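Local coordinates for DNA-binding protein reb1 (Schizosaccharomyces pombe, PDB 5EYB) that binds specific DNA sites in the rRNA enhancer and promoter and upstream of many RNA polymerase II genes, and acts in terminating RNA polymerase I transcription, at residues T38-S43 and G51-L56; W19-R24 and V57-Q62; W289-I294 and K332-Y337. All coordinates share one frame; numbering follows the deposited sequence.

Interaction 1 of 3, residues T38-S43 and G51-L56; sequences TQVADS and GPLSSL
L53 holds CG anti to its backbone N (chi1 -172°), which carries its branched end across to helix 37-43, where V40 and S43 receive it. The contact lies in a Myb-associated domain, a family grouped with the helix-turn-helix proteins, between helix 37-43 and helix 51-63, which a short loop joins. Leucine suits the place because its two methyls can serve two neighbours at once. CD2 lies 3.7 Å from CB of S43, while CD1 approaches CG1 of V40 more loosely, at 4.4 Å. V40 and S43 stand three residues apart, nearly one helical turn, so both can be reached by one side chain; the backbones come nearest at V40 and L53, whose CA atoms are 8.1 Å apart. V40, beta-branched and apolar, also packs on Y80, and L53 on L44, so the apolar contacts continue beyond the two helices. S43 offers L53 its methylene carbon and turns its hydroxyl back to its own helix, a way for a small polar residue to border an apolar neighbour. There OG hydrogen-bonds to O of Q39 at 3.2 Å, and this oxygen also accepts from N of S43, the two donors arriving from opposite faces of its carbonyl plane.

Interaction 2 of 3, residues W19-R24 and V57-Q62; sequences WDYLER and VKLLVQ
Y21 and L22 of helix 16-32 meet L59 and L60 of helix 51-63 in a near-antiparallel helix pair, part of the first Myb-associated domain of this DNA-binding protein. The two six-residue segments run at 155° to one another with their axes 12.2 Å apart, a wide spacing bridged by leucine and tyrosine side chains. Contact is wholly through these side chains, with no hydrogen bond across.

Among the aliphatic pairs, L22 and L60 form the buried part: CD1 of L22 lies 3.7 Å from CD1 of L60, the two side chains crossing at about a right angle. Leucine fits both positions, being wholly apolar and branched at its end, with methyls that can reach across. The pair also marks the nearest backbone approach, 8.2 Å between CA atoms.

The contacts of the tyrosine form the second group. With CG anti to the backbone N (chi1 175°), its ring extends toward the opposite helix, and CE2 sits 3.8 Å from CD2 of L60. L60 thus divides its methyls, one for L22 and one for the tyrosine. Beyond the contact Y21 also packs on M64, and K58 of helix 51-63 packs on a phosphate of the bound DNA. Tyrosine suits a partly exposed border, since its ring carbons can pack on leucine while it keeps a polar hydroxyl; here OH comes within 3.7 Å of CD2 of the exposed L59, a van der Waals contact.

Interaction 3 of 3, residues W289-I294 and K332-Y337; sequences WLLERI and KMIPSY
A turn between helix 320-333 and the short helix 336-339 packs here against helix 284-299, in the all-helical C-terminal part of the chain, with L291 meeting I334 and Y337. I334 is the first residue to leave helical geometry, with psi at 120°, and P335, which follows, suits the break because it has no backbone N-H to donate. N of Y337 then bonds back to O of I334 at 3.2 Å, closing the turn; both side chains point toward L291. The backbones stay well apart, 11.3 Å between the CA atoms of L291 and I334, and the gap is spanned by large side chains. L291 and I334 reach toward each other tip to tip, CD1 to CD1 at 3.9 Å. I334 carries its CG1 arm anti to the carbonyl carbon (chi1 -61°), and that arm supplies the CD1 methyl. L291 also packs on A349, I350 and F353 of helix 342-356, an apolar setting natural for leucine. Y337 crosses it obliquely; tyrosine suits this partly exposed edge because its hydroxyl hydrogen-bonds to OG1 of T346 while the same OH atom lies 3.6 Å from CD2 of L291.

Interactions 1 and 2 belong to one Myb-associated domain and share helix 51-63, using adjoining lengths of it; their centres are 13 Å apart. Helix 37-43 meets its beginning and helix 16-32 its later part, so one helix ties together the two that precede it in the chain. In sequence, 38-43 and 51-56 both fall between 19-24 and 57-62. Interaction 3 follows in series, its centre about 55 Å from that of interaction 1 and 56 Å from that of interaction 2, and joins helices near the C-terminus. The predicted Myb-type helix-turn-helix motifs lie between in the sequence, so the contacts probably belong to separately packed parts of an extended chain.

Interaction 1 of 3, residues T38-S43 and G51-L56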
ATOM      1  N   THR A  38     -33.864   3.183   0.244  1.00 98.09           N
ATOM      2  CA  THR A  38     -33.799   2.844  -1.171  1.00 96.59           C
ATOM      3  C   THR A  38     -33.562   4.093  -2.015  1.00 92.60           C
ATOM      4  O   THR A  38     -32.870   4.045  -3.032  1.00 95.38           O
ATOM      5  CB  THR A  38     -35.084   2.146  -1.648  1.00101.10           C
ATOM      6  OG1 THR A  38     -36.191   3.048  -1.533  1.00107.29           O
ATOM      7  CG2 THR A  38     -35.352   0.899  -0.816  1.00 97.12           C
ATOM      8  N   GLN A  39     -34.140   5.210  -1.586  1.00 86.79           N
ATOM      9  CA  GLN A  39     -34.003   6.469  -2.309  1.00 87.02           C
ATOM     10  C   GLN A  39     -32.586   7.012  -2.203  1.00 86.52           C
ATOM     11  O   GLN A  39     -32.067   7.605  -3.147  1.00 91.56           O
ATOM     12  CB  GLN A  39     -35.000   7.500  -1.784  1.00 92.44           C
ATOM     13  CG  GLN A  39     -36.449   7.120  -2.016  1.00103.51           C
ATOM     14  CD  GLN A  39     -37.410   8.122  -1.419  1.00110.66           C
ATOM     15  OE1 GLN A  39     -37.815   7.998  -0.264  1.00117.38           O
ATOM     16  NE2 GLN A  39     -37.782   9.128  -2.204  1.00111.09           N
ATOM     17  N   VAL A  40     -31.967   6.807  -1.046  1.00 80.22           N
ATOM     18  CA  VAL A  40     -30.590   7.228  -0.832  1.00 73.61           C
ATOM     19  C   VAL A  40     -29.637   6.357  -1.645  1.00 76.31           C
ATOM     20  O   VAL A  40     -28.689   6.856  -2.250  1.00 77.96           O
ATOM     21  CB  VAL A  40     -30.207   7.165   0.661  1.00 68.52           C
ATOM     22  CG1 VAL A  40     -28.734   7.479   0.848  1.00 64.22           C
ATOM     23  CG2 VAL A  40     -31.068   8.130   1.468  1.00 65.86           C
ATOM     24  N   ALA A  41     -29.904   5.055  -1.666  1.00 78.32           N
ATOM     25  CA  ALA A  41     -29.098   4.118  -2.443  1.00 76.67           C
ATOM     26  C   ALA A  41     -29.180   4.423  -3.938  1.00 78.87           C
ATOM     27  O   ALA A  41     -28.222   4.200  -4.677  1.00 78.86           O
ATOM     28  CB  ALA A  41     -29.537   2.689  -2.172  1.00 78.70           C
ATOM     29  N   ASP A  42     -30.325   4.935  -4.377  1.00 79.20           N
ATOM     30  CA  ASP A  42     -30.495   5.310  -5.775  1.00 89.42           C
ATOM     31  C   ASP A  42     -29.658   6.545  -6.105  1.00 89.79           C
ATOM     32  O   ASP A  42     -29.064   6.628  -7.179  1.00 96.31           O
ATOM     33  CB  ASP A  42     -31.971   5.565  -6.095  1.00 92.88           C
ATOM     34  N   SER A  43     -29.608   7.495  -5.176  1.00 84.33           N
ATOM     35  CA  SER A  43     -28.806   8.704  -5.350  1.00 82.58           C
ATOM     36  C   SER A  43     -27.313   8.388  -5.354  1.00 81.70           C
ATOM     37  O   SER A  43     -26.528   9.065  -6.019  1.00 81.83           O
ATOM     38  CB  SER A  43     -29.114   9.721  -4.248  1.00 77.14           C
ATOM     39  OG  SER A  43     -30.465  10.142  -4.292  1.00 79.23           O
ATOM     40  N   GLY A  51     -28.258  18.323  -3.698  1.00 84.13           N
ATOM     41  CA  GLY A  51     -29.177  18.653  -2.626  1.00 83.72           C
ATOM     42  C   GLY A  51     -28.677  18.331  -1.232  1.00 84.84           C
ATOM     43  O   GLY A  51     -27.507  18.554  -0.920  1.00 87.85           O
ATOM     44  N   PRO A  52     -29.568  17.797  -0.383  1.00 83.08           N
ATOM     45  CA  PRO A  52     -29.285  17.505   1.026  1.00 80.62           C
ATOM     46  C   PRO A  52     -28.196  16.456   1.219  1.00 78.46           C
ATOM     47  O   PRO A  52     -27.427  16.545   2.174  1.00 82.49           O
ATOM     48  CB  PRO A  52     -30.628  16.986   1.550  1.00 83.22           C
ATOM     49  CG  PRO A  52     -31.325  16.465   0.347  1.00 84.58           C
ATOM     50  CD  PRO A  52     -30.927  17.383  -0.767  1.00 83.90           C
ATOM     51  N   LEU A  53     -28.140  15.477   0.323  1.00 77.32           N
ATOM     52  CA  LEU A  53     -27.153  14.408   0.421  1.00 69.47           C
ATOM     53  C   LEU A  53     -25.752  14.971   0.231  1.00 65.96           C
ATOM     54  O   LEU A  53     -24.794  14.501   0.843  1.00 64.66           O
ATOM     55  CB  LEU A  53     -27.438  13.315  -0.608  1.00 68.61           C
ATOM     56  CG  LEU A  53     -26.594  12.045  -0.497  1.00 69.25           C
ATOM     57  CD1 LEU A  53     -26.724  11.435   0.890  1.00 65.68           C
ATOM     58  CD2 LEU A  53     -27.000  11.043  -1.565  1.00 72.50           C
ATOM     59  N   SER A  54     -25.647  15.987  -0.618  1.00 67.39           N
ATOM     60  CA  SER A  54     -24.395  16.701  -0.821  1.00 64.34           C
ATOM     61  C   SER A  54     -24.010  17.460   0.446  1.00 60.79           C
ATOM     62  O   SER A  54     -22.844  17.488   0.835  1.00 61.57           O
ATOM     63  CB  SER A  54     -24.515  17.658  -2.007  1.00 69.76           C
ATOM     64  OG  SER A  54     -23.312  18.374  -2.216  1.00 75.32           O
ATOM     65  N   SER A  55     -25.002  18.072   1.086  1.00 62.00           N
ATOM     66  CA  SER A  55     -24.787  18.790   2.337  1.00 66.16           C
ATOM     67  C   SER A  55     -24.377  17.838   3.456  1.00 73.43           C
ATOM     68  O   SER A  55     -23.565  18.184   4.317  1.00 78.73           O
ATOM     69  CB  SER A  55     -26.048  19.557   2.744  1.00 64.36           C
ATOM     70  OG  SER A  55     -26.347  20.587   1.817  1.00 68.16           O
ATOM     71  N   LEU A  56     -24.945  16.638   3.436  1.00 71.16           N
ATOM     72  CA  LEU A  56     -24.676  15.638   4.462  1.00 66.61           C
ATOM     73  C   LEU A  56     -23.232  15.150   4.427  1.00 61.68           C
ATOM     74  O   LEU A  56     -22.597  14.992   5.468  1.00 63.31           O
ATOM     75  CB  LEU A  56     -25.627  14.452   4.303  1.00 69.02           C
ATOM     76  CG  LEU A  56     -25.410  13.275   5.254  1.00 65.08           C
ATOM     77  CD1 LEU A  56     -25.636  13.701   6.697  1.00 62.02           C
ATOM     78  CD2 LEU A  56     -26.325  12.128   4.877  1.00 64.21           C
TER

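Interaction 2 of 3, residues W19-R24 and V57-Q62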
ATOM      1  N   TRP A  19     -18.811   3.265  11.988  1.00 74.67           N
ATOM      2  CA  TRP A  19     -19.946   2.689  11.280  1.00 71.67           C
ATOM      3  C   TRP A  19     -21.249   3.064  11.973  1.00 75.27           C
ATOM      4  O   TRP A  19     -22.243   3.383  11.319  1.00 77.89           O
ATOM      5  CB  TRP A  19     -19.821   1.167  11.185  1.00 67.16           C
ATOM      6  CG  TRP A  19     -18.861   0.700  10.138  1.00 61.30           C
ATOM      7  CD1 TRP A  19     -17.663   0.084  10.341  1.00 59.92           C
ATOM      8  CD2 TRP A  19     -19.021   0.810   8.717  1.00 57.96           C
ATOM      9  NE1 TRP A  19     -17.066  -0.201   9.136  1.00 57.60           N
ATOM     10  CE2 TRP A  19     -17.879   0.237   8.124  1.00 55.62           C
ATOM     11  CE3 TRP A  19     -20.018   1.337   7.891  1.00 55.67           C
ATOM     12  CZ2 TRP A  19     -17.707   0.175   6.743  1.00 56.47           C
ATOM     13  CZ3 TRP A  19     -19.846   1.275   6.519  1.00 55.30           C
ATOM     14  CH2 TRP A  19     -18.698   0.698   5.960  1.00 55.43           C
ATOM     15  N   ASP A  20     -21.238   3.019  13.302  1.00 78.41           N
ATOM     16  CA  ASP A  20     -22.421   3.355  14.084  1.00 84.55           C
ATOM     17  C   ASP A  20     -22.790   4.820  13.906  1.00 81.12           C
ATOM     18  O   ASP A  20     -23.970   5.169  13.875  1.00 85.80           O
ATOM     19  CB  ASP A  20     -22.198   3.042  15.566  1.00 93.18           C
ATOM     20  CG  ASP A  20     -22.209   1.554  15.854  1.00 97.92           C
ATOM     21  OD1 ASP A  20     -22.849   0.806  15.086  1.00 96.74           O
ATOM     22  OD2 ASP A  20     -21.582   1.133  16.849  1.00103.48           O
ATOM     23  N   TYR A  21     -21.780   5.676  13.785  1.00 74.94           N
ATOM     24  CA  TYR A  21     -22.017   7.095  13.556  1.00 76.14           C
ATOM     25  C   TYR A  21     -22.658   7.324  12.191  1.00 72.07           C
ATOM     26  O   TYR A  21     -23.615   8.087  12.062  1.00 74.26           O
ATOM     27  CB  TYR A  21     -20.713   7.888  13.663  1.00 78.83           C
ATOM     28  CG  TYR A  21     -20.874   9.349  13.308  1.00 84.05           C
ATOM     29  CD1 TYR A  21     -21.483  10.232  14.188  1.00 92.14           C
ATOM     30  CD2 TYR A  21     -20.420   9.844  12.090  1.00 82.39           C
ATOM     31  CE1 TYR A  21     -21.638  11.567  13.868  1.00 96.61           C
ATOM     32  CE2 TYR A  21     -20.569  11.178  11.762  1.00 86.73           C
ATOM     33  CZ  TYR A  21     -21.178  12.035  12.654  1.00 94.14           C
ATOM     34  OH  TYR A  21     -21.333  13.364  12.336  1.00 96.28           O
ATOM     35  N   LEU A  22     -22.124   6.653  11.178  1.00 68.98           N
ATOM     36  CA  LEU A  22     -22.627   6.783   9.818  1.00 64.65           C
ATOM     37  C   LEU A  22     -24.081   6.341   9.728  1.00 70.18           C
ATOM     38  O   LEU A  22     -24.920   7.051   9.178  1.00 71.93           O
ATOM     39  CB  LEU A  22     -21.772   5.964   8.852  1.00 58.85           C
ATOM     40  CG  LEU A  22     -21.972   6.274   7.370  1.00 58.08           C
ATOM     41  CD1 LEU A  22     -21.563   7.711   7.086  1.00 55.29           C
ATOM     42  CD2 LEU A  22     -21.182   5.305   6.503  1.00 53.58           C
ATOM     43  N   GLU A  23     -24.368   5.166  10.277  1.00 70.55           N
ATOM     44  CA  GLU A  23     -25.713   4.609  10.247  1.00 73.79           C
ATOM     45  C   GLU A  23     -26.713   5.512  10.964  1.00 79.71           C
ATOM     46  O   GLU A  23     -27.827   5.718  10.482  1.00 82.45           O
ATOM     47  CB  GLU A  23     -25.724   3.212  10.873  1.00 77.58           C
ATOM     48  N   ARG A  24     -26.310   6.052  12.111  1.00 84.35           N
ATOM     49  CA  ARG A  24     -27.167   6.950  12.884  1.00 90.00           C
ATOM     50  C   ARG A  24     -27.421   8.251  12.128  1.00 83.96           C
ATOM     51  O   ARG A  24     -28.551   8.732  12.062  1.00 85.43           O
ATOM     52  CB  ARG A  24     -26.542   7.257  14.249  1.00 98.87           C
ATOM     53  CG  ARG A  24     -27.364   8.220  15.100  1.00109.86           C
ATOM     54  CD  ARG A  24     -26.532   8.868  16.203  1.00117.33           C
ATOM     55  NE  ARG A  24     -27.278   9.909  16.910  1.00123.38           N
ATOM     56  CZ  ARG A  24     -26.753  10.725  17.821  1.00126.41           C
ATOM     57  NH1 ARG A  24     -25.470  10.629  18.142  1.00127.27           N
ATOM     58  NH2 ARG A  24     -27.511  11.640  18.408  1.00128.12           N
ATOM     59  N   VAL A  57     -22.722  14.903   3.225  1.00 57.25           N
ATOM     60  CA  VAL A  57     -21.357  14.422   3.067  1.00 59.06           C
ATOM     61  C   VAL A  57     -20.363  15.469   3.557  1.00 64.98           C
ATOM     62  O   VAL A  57     -19.403  15.144   4.257  1.00 67.80           O
ATOM     63  CB  VAL A  57     -21.051  14.060   1.601  1.00 59.05           C
ATOM     64  CG1 VAL A  57     -19.575  13.716   1.428  1.00 56.55           C
ATOM     65  CG2 VAL A  57     -21.925  12.901   1.151  1.00 57.49           C
ATOM     66  N   LYS A  58     -20.606  16.724   3.190  1.00 64.20           N
ATOM     67  CA  LYS A  58     -19.791  17.839   3.652  1.00 63.31           C
ATOM     68  C   LYS A  58     -19.687  17.849   5.175  1.00 65.06           C
ATOM     69  O   LYS A  58     -18.627  18.143   5.731  1.00 71.70           O
ATOM     70  CB  LYS A  58     -20.366  19.166   3.153  1.00 64.88           C
ATOM     71  CG  LYS A  58     -19.488  19.881   2.139  1.00 71.52           C
ATOM     72  CD  LYS A  58     -20.121  21.180   1.664  1.00 75.53           C
ATOM     73  CE  LYS A  58     -21.368  20.917   0.837  1.00 79.39           C
ATOM     74  NZ  LYS A  58     -22.064  22.180   0.470  1.00 82.02           N
ATOM     75  N   LEU A  59     -20.793  17.522   5.839  1.00 60.14           N
ATOM     76  CA  LEU A  59     -20.823  17.419   7.294  1.00 63.15           C
ATOM     77  C   LEU A  59     -19.944  16.269   7.773  1.00 68.73           C
ATOM     78  O   LEU A  59     -19.152  16.428   8.703  1.00 66.75           O
ATOM     79  CB  LEU A  59     -22.263  17.234   7.788  1.00 62.38           C
ATOM     80  CG  LEU A  59     -22.508  16.985   9.278  1.00 63.28           C
ATOM     81  CD1 LEU A  59     -23.770  17.696   9.709  1.00 57.33           C
ATOM     82  CD2 LEU A  59     -22.624  15.497   9.583  1.00 66.82           C
ATOM     83  N   LEU A  60     -20.099  15.113   7.132  1.00 68.23           N
ATOM     84  CA  LEU A  60     -19.319  13.924   7.464  1.00 63.44           C
ATOM     85  C   LEU A  60     -17.823  14.188   7.370  1.00 62.71           C
ATOM     86  O   LEU A  60     -17.059  13.796   8.253  1.00 60.62           O
ATOM     87  CB  LEU A  60     -19.699  12.765   6.541  1.00 57.01           C
ATOM     88  CG  LEU A  60     -21.137  12.266   6.648  1.00 52.73           C
ATOM     89  CD1 LEU A  60     -21.373  11.132   5.669  1.00 45.36           C
ATOM     90  CD2 LEU A  60     -21.444  11.826   8.070  1.00 54.55           C
ATOM     91  N   VAL A  61     -17.415  14.852   6.293  1.00 61.63           N
ATOM     92  CA  VAL A  61     -16.015  15.187   6.077  1.00 60.77           C
ATOM     93  C   VAL A  61     -15.485  16.016   7.239  1.00 67.98           C
ATOM     94  O   VAL A  61     -14.374  15.793   7.720  1.00 74.69           O
ATOM     95  CB  VAL A  61     -15.812  15.959   4.760  1.00 58.61           C
ATOM     96  CG1 VAL A  61     -14.358  16.377   4.606  1.00 55.01           C
ATOM     97  CG2 VAL A  61     -16.251  15.112   3.577  1.00 58.96           C
ATOM     98  N   GLN A  62     -16.297  16.962   7.695  1.00 69.06           N
ATOM     99  CA  GLN A  62     -15.927  17.808   8.821  1.00 77.15           C
ATOM    100  C   GLN A  62     -16.006  17.037  10.135  1.00 81.24           C
ATOM    101  O   GLN A  62     -15.175  17.224  11.025  1.00 87.56           O
ATOM    102  CB  GLN A  62     -16.827  19.041   8.879  1.00 79.06           C
ATOM    103  CG  GLN A  62     -16.607  19.904  10.104  1.00 82.64           C
ATOM    104  CD  GLN A  62     -17.682  20.951  10.275  1.00 83.81           C
ATOM    105  OE1 GLN A  62     -18.269  21.083  11.348  1.00 88.57           O
ATOM    106  NE2 GLN A  62     -17.948  21.706   9.215  1.00 81.91           N
TER

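Interaction 3 of 3, residues W289-I294 and K332-Y337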
ATOM      1  N   TRP A 289       6.613  -2.044 -35.249  1.00 83.76           N
ATOM      2  CA  TRP A 289       5.961  -0.778 -34.939  1.00 83.32           C
ATOM      3  C   TRP A 289       6.582  -0.120 -33.713  1.00 83.84           C
ATOM      4  O   TRP A 289       6.824   1.088 -33.701  1.00 86.64           O
ATOM      5  CB  TRP A 289       4.461  -0.983 -34.717  1.00 81.77           C
ATOM      6  CG  TRP A 289       3.748   0.268 -34.297  1.00 85.02           C
ATOM      7  CD1 TRP A 289       3.186   1.207 -35.113  1.00 91.36           C
ATOM      8  CD2 TRP A 289       3.529   0.720 -32.957  1.00 83.19           C
ATOM      9  NE1 TRP A 289       2.629   2.213 -34.362  1.00 95.08           N
ATOM     10  CE2 TRP A 289       2.827   1.937 -33.035  1.00 89.82           C
ATOM     11  CE3 TRP A 289       3.860   0.212 -31.697  1.00 79.47           C
ATOM     12  CZ2 TRP A 289       2.447   2.655 -31.902  1.00 92.80           C
ATOM     13  CZ3 TRP A 289       3.483   0.923 -30.575  1.00 79.08           C
ATOM     14  CH2 TRP A 289       2.785   2.132 -30.682  1.00 87.42           C
ATOM     15  N   LEU A 290       6.844  -0.924 -32.688  1.00 81.63           N
ATOM     16  CA  LEU A 290       7.436  -0.420 -31.456  1.00 77.73           C
ATOM     17  C   LEU A 290       8.842   0.112 -31.699  1.00 73.85           C
ATOM     18  O   LEU A 290       9.174   1.218 -31.279  1.00 74.18           O
ATOM     19  CB  LEU A 290       7.467  -1.512 -30.389  1.00 78.00           C
ATOM     20  CG  LEU A 290       8.089  -1.119 -29.048  1.00 75.47           C
ATOM     21  CD1 LEU A 290       7.411   0.118 -28.483  1.00 78.13           C
ATOM     22  CD2 LEU A 290       8.013  -2.272 -28.059  1.00 71.16           C
ATOM     23  N   LEU A 291       9.663  -0.674 -32.386  1.00 72.62           N
ATOM     24  CA  LEU A 291      11.034  -0.268 -32.668  1.00 78.78           C
ATOM     25  C   LEU A 291      11.081   0.931 -33.613  1.00 85.00           C
ATOM     26  O   LEU A 291      11.996   1.751 -33.540  1.00 87.52           O
ATOM     27  CB  LEU A 291      11.831  -1.433 -33.257  1.00 76.35           C
ATOM     28  CG  LEU A 291      12.075  -2.622 -32.325  1.00 68.69           C
ATOM     29  CD1 LEU A 291      12.915  -3.681 -33.021  1.00 64.35           C
ATOM     30  CD2 LEU A 291      12.737  -2.166 -31.032  1.00 69.79           C
ATOM     31  N   GLU A 292      10.094   1.034 -34.494  1.00 85.97           N
ATOM     32  CA  GLU A 292      10.021   2.166 -35.410  1.00 89.48           C
ATOM     33  C   GLU A 292       9.592   3.432 -34.686  1.00 88.92           C
ATOM     34  O   GLU A 292      10.109   4.516 -34.956  1.00 90.65           O
ATOM     35  CB  GLU A 292       9.060   1.871 -36.563  1.00 94.30           C
ATOM     36  CG  GLU A 292       9.666   1.009 -37.653  1.00 95.73           C
ATOM     37  CD  GLU A 292       8.687   0.696 -38.760  1.00100.10           C
ATOM     38  OE1 GLU A 292       7.477   0.585 -38.469  1.00103.81           O
ATOM     39  OE2 GLU A 292       9.127   0.565 -39.923  1.00100.37           O
ATOM     40  N   ARG A 293       8.647   3.294 -33.764  1.00 90.35           N
ATOM     41  CA  ARG A 293       8.185   4.433 -32.983  1.00 95.52           C
ATOM     42  C   ARG A 293       9.289   4.900 -32.036  1.00 94.62           C
ATOM     43  O   ARG A 293       9.405   6.088 -31.744  1.00 98.87           O
ATOM     44  CB  ARG A 293       6.915   4.079 -32.206  1.00 93.85           C
ATOM     45  N   ILE A 294      10.104   3.961 -31.572  1.00 90.19           N
ATOM     46  CA  ILE A 294      11.243   4.298 -30.728  1.00 88.97           C
ATOM     47  C   ILE A 294      12.340   4.953 -31.563  1.00 92.63           C
ATOM     48  O   ILE A 294      12.929   5.955 -31.154  1.00 97.38           O
ATOM     49  CB  ILE A 294      11.800   3.056 -30.012  1.00 82.13           C
ATOM     50  CG1 ILE A 294      10.827   2.600 -28.922  1.00 83.15           C
ATOM     51  CG2 ILE A 294      13.161   3.352 -29.409  1.00 79.41           C
ATOM     52  CD1 ILE A 294      11.274   1.364 -28.176  1.00 79.15           C
ATOM     53  N   LYS A 332      17.711  -7.353 -25.403  1.00 59.44           N
ATOM     54  CA  LYS A 332      18.440  -8.513 -24.906  1.00 63.66           C
ATOM     55  C   LYS A 332      18.499  -9.655 -25.926  1.00 66.11           C
ATOM     56  O   LYS A 332      19.480 -10.400 -25.976  1.00 66.65           O
ATOM     57  CB  LYS A 332      17.801  -9.005 -23.602  1.00 63.77           C
ATOM     58  CG  LYS A 332      18.526 -10.168 -22.936  1.00 69.12           C
ATOM     59  CD  LYS A 332      17.769 -10.661 -21.707  1.00 74.54           C
ATOM     60  CE  LYS A 332      18.445 -11.878 -21.089  1.00 82.51           C
ATOM     61  NZ  LYS A 332      17.701 -12.392 -19.904  1.00 83.88           N
ATOM     62  N   MET A 333      17.457  -9.787 -26.744  1.00 69.52           N
ATOM     63  CA  MET A 333      17.349 -10.925 -27.655  1.00 76.15           C
ATOM     64  C   MET A 333      17.800 -10.618 -29.083  1.00 73.35           C
ATOM     65  O   MET A 333      18.360 -11.486 -29.755  1.00 73.11           O
ATOM     66  CB  MET A 333      15.911 -11.450 -27.678  1.00 81.80           C
ATOM     67  CG  MET A 333      15.431 -11.983 -26.338  1.00 86.90           C
ATOM     68  SD  MET A 333      16.610 -13.117 -25.573  1.00118.13           S
ATOM     69  CE  MET A 333      15.830 -13.395 -23.984  1.00115.47           C
ATOM     70  N   ILE A 334      17.552  -9.397 -29.549  1.00 67.81           N
ATOM     71  CA  ILE A 334      17.967  -9.009 -30.895  1.00 65.75           C
ATOM     72  C   ILE A 334      19.482  -8.817 -30.956  1.00 72.03           C
ATOM     73  O   ILE A 334      20.036  -7.981 -30.242  1.00 76.61           O
ATOM     74  CB  ILE A 334      17.275  -7.717 -31.358  1.00 60.49           C
ATOM     75  CG1 ILE A 334      15.759  -7.906 -31.396  1.00 59.91           C
ATOM     76  CG2 ILE A 334      17.793  -7.294 -32.723  1.00 59.63           C
ATOM     77  CD1 ILE A 334      14.997  -6.636 -31.682  1.00 64.18           C
ATOM     78  N   PRO A 335      20.156  -9.598 -31.815  1.00 74.07           N
ATOM     79  CA  PRO A 335      21.618  -9.579 -31.927  1.00 76.01           C
ATOM     80  C   PRO A 335      22.176  -8.220 -32.349  1.00 77.95           C
ATOM     81  O   PRO A 335      23.348  -7.938 -32.105  1.00 83.18           O
ATOM     82  CB  PRO A 335      21.902 -10.633 -33.006  1.00 77.49           C
ATOM     83  CG  PRO A 335      20.701 -11.507 -33.008  1.00 78.75           C
ATOM     84  CD  PRO A 335      19.552 -10.599 -32.710  1.00 75.07           C
ATOM     85  N   SER A 336      21.341  -7.395 -32.969  1.00 77.92           N
ATOM     86  CA  SER A 336      21.771  -6.093 -33.463  1.00 75.39           C
ATOM     87  C   SER A 336      22.234  -5.178 -32.333  1.00 78.40           C
ATOM     88  O   SER A 336      23.120  -4.346 -32.527  1.00 79.71           O
ATOM     89  CB  SER A 336      20.641  -5.423 -34.247  1.00 74.88           C
ATOM     90  OG  SER A 336      20.192  -6.260 -35.299  1.00 78.96           O
ATOM     91  N   TYR A 337      21.644  -5.342 -31.152  1.00 77.03           N
ATOM     92  CA  TYR A 337      21.966  -4.483 -30.015  1.00 73.29           C
ATOM     93  C   TYR A 337      23.303  -4.832 -29.364  1.00 77.49           C
ATOM     94  O   TYR A 337      23.823  -4.069 -28.550  1.00 81.81           O
ATOM     95  CB  TYR A 337      20.846  -4.536 -28.976  1.00 70.17           C
ATOM     96  CG  TYR A 337      19.618  -3.762 -29.393  1.00 71.28           C
ATOM     97  CD1 TYR A 337      19.530  -2.393 -29.175  1.00 71.81           C
ATOM     98  CD2 TYR A 337      18.553  -4.395 -30.018  1.00 69.17           C
ATOM     99  CE1 TYR A 337      18.412  -1.677 -29.562  1.00 70.52           C
ATOM    100  CE2 TYR A 337      17.431  -3.688 -30.409  1.00 65.30           C
ATOM    101  CZ  TYR A 337      17.366  -2.330 -30.178  1.00 67.34           C
ATOM    102  OH  TYR A 337      16.254  -1.621 -30.563  1.00 68.61           O
TER